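Side-chain contact in NAD-dependent aldehyde dehydrogenase (PDB 5UJU), which probably oxidises aldehydes to carboxylic acids with NAD as the electron acceptor, as members of the aldehyde dehydrogenase family do: residues A336-F341 with G519-Q524. Numbering follows the deposited sequence.
Sequences AKNIAF and GVFVNQ
N338 reaches from helix 332-344 to the loop 519-524 and holds its backbone directly through ND2 and through a water at OD1. Its CG lies anti to the backbone N (chi1 177°), which carries the amide off the helix to V520 and F521. There ND2 donates to V520 O at 3.1 Å; the bond is fairly straight and lies almost in the plane of the N338 amide, but it meets the V520 carbonyl from above that group's plane. A second bond of ND2, to G518 O, ties the same nitrogen to the residue just before the loop segment. At the other end of the amide, OD1 accepts from a water 2.7 Å away, and that water in turn takes the N-H of V522, its oxygen 2.8 Å from V522 N. These links fix the rotation of a buried amide. The amide also crosses the F521 ring obliquely, the planes 36° apart and ND2 3.3 Å from F521 CD1. Nearly one turn on, F341 meets the CE1-CZ side of the same ring: its CB sits 3.4 Å from F521 CE1, and the two rings lean together at 41° with centroids 5.3 Å apart, while F341 also touches L387 of helix 373-388. F521 begins a type I beta turn that ends at Q524, whose OE1 accepts the N-H of F521, 2.8 Å from F521 N, so the turn is braced by a side chain as well as by its backbone bond. At the dimer interface, Q524 O accepts a hydrogen bond from R560 of the second subunit and V520 packs on H562 of that subunit. N338 thus joins a helix flanking the seven-stranded sheet that contains strands 323-326 and 487-491 to the loop following strand 511-514, outermost within this chain, in the aldehyde dehydrogenase fold.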
# COMPACT_ATOMS: atom_id res chain seq x y z
N ALA A 336 27.24 0.83 29.73
CA ALA A 336 26.58 -0.20 30.52
C ALA A 336 25.34 0.35 31.22
O ALA A 336 24.30 -0.32 31.26
CB ALA A 336 27.56 -0.79 31.55
N LYS A 337 25.42 1.56 31.76
CA LYS A 337 24.26 2.14 32.42
C LYS A 337 23.13 2.38 31.43
O LYS A 337 21.95 2.14 31.75
CB LYS A 337 24.65 3.44 33.13
CG LYS A 337 23.61 3.96 34.11
CD LYS A 337 24.04 5.25 34.79
CE LYS A 337 23.42 5.36 36.18
NZ LYS A 337 23.00 6.74 36.56
N ASN A 338 23.45 2.87 30.23
CA ASN A 338 22.42 3.10 29.23
C ASN A 338 21.75 1.79 28.82
O ASN A 338 20.52 1.70 28.74
CB ASN A 338 23.02 3.80 28.01
CG ASN A 338 22.00 4.02 26.89
OD1 ASN A 338 21.68 3.08 26.15
ND2 ASN A 338 21.53 5.25 26.75
N ILE A 339 22.56 0.76 28.57
CA ILE A 339 21.98 -0.55 28.26
C ILE A 339 21.12 -1.04 29.42
O ILE A 339 20.04 -1.60 29.21
CB ILE A 339 23.11 -1.55 27.93
CG1 ILE A 339 23.71 -1.23 26.56
CG2 ILE A 339 22.60 -2.99 28.02
CD1 ILE A 339 24.97 -2.02 26.25
N ALA A 340 21.59 -0.82 30.65
CA ALA A 340 20.84 -1.26 31.83
C ALA A 340 19.47 -0.59 31.92
O ALA A 340 18.47 -1.25 32.24
CB ALA A 340 21.65 -0.96 33.09
N PHE A 341 19.41 0.73 31.70
CA PHE A 341 18.12 1.40 31.66
C PHE A 341 17.23 0.79 30.60
O PHE A 341 16.01 0.64 30.80
CB PHE A 341 18.30 2.90 31.37
CG PHE A 341 18.34 3.76 32.59
CD1 PHE A 341 17.22 3.90 33.39
CD2 PHE A 341 19.51 4.45 32.92
CE1 PHE A 341 17.26 4.70 34.52
CE2 PHE A 341 19.55 5.26 34.05
CZ PHE A 341 18.43 5.39 34.85
N GLY A 519 21.12 10.08 27.58
CA GLY A 519 19.74 10.06 27.99
C GLY A 519 18.73 9.57 26.97
O GLY A 519 17.53 9.57 27.26
N VAL A 520 19.17 9.14 25.79
CA VAL A 520 18.28 8.55 24.79
C VAL A 520 18.53 7.05 24.77
O VAL A 520 19.68 6.60 24.71
CB VAL A 520 18.49 9.18 23.40
CG1 VAL A 520 17.70 8.43 22.34
CG2 VAL A 520 18.09 10.66 23.41
N PHE A 521 17.45 6.27 24.85
CA PHE A 521 17.55 4.82 24.91
C PHE A 521 16.96 4.19 23.66
O PHE A 521 16.02 4.74 23.06
CB PHE A 521 16.84 4.27 26.16
CG PHE A 521 17.25 4.98 27.41
CD1 PHE A 521 18.50 4.73 27.98
CD2 PHE A 521 16.41 5.91 28.01
CE1 PHE A 521 18.89 5.39 29.12
CE2 PHE A 521 16.80 6.57 29.16
CZ PHE A 521 18.05 6.31 29.73
N VAL A 522 17.53 3.05 23.27
CA VAL A 522 17.07 2.38 22.06
C VAL A 522 15.57 2.10 22.13
O VAL A 522 14.90 2.06 21.10
CB VAL A 522 17.88 1.09 21.80
CG1 VAL A 522 17.54 0.01 22.83
CG2 VAL A 522 17.66 0.59 20.37
N ASN A 523 15.02 1.96 23.35
CA ASN A 523 13.58 1.73 23.48
C ASN A 523 12.77 2.90 22.92
O ASN A 523 11.63 2.70 22.49
CB ASN A 523 13.16 1.52 24.93
CG ASN A 523 14.11 0.64 25.71
OD1 ASN A 523 15.32 0.78 25.62
ND2 ASN A 523 13.55 -0.28 26.50
N GLN A 524 13.33 4.10 22.93
CA GLN A 524 12.55 5.31 22.68
C GLN A 524 12.48 5.66 21.20
O GLN A 524 13.42 5.43 20.43
CB GLN A 524 13.16 6.50 23.44
CG GLN A 524 13.16 6.33 24.94
CD GLN A 524 13.96 7.41 25.64
OE1 GLN A 524 15.07 7.75 25.22
NE2 GLN A 524 13.39 7.97 26.70
O HOH W 1 19.67 2.00 24.66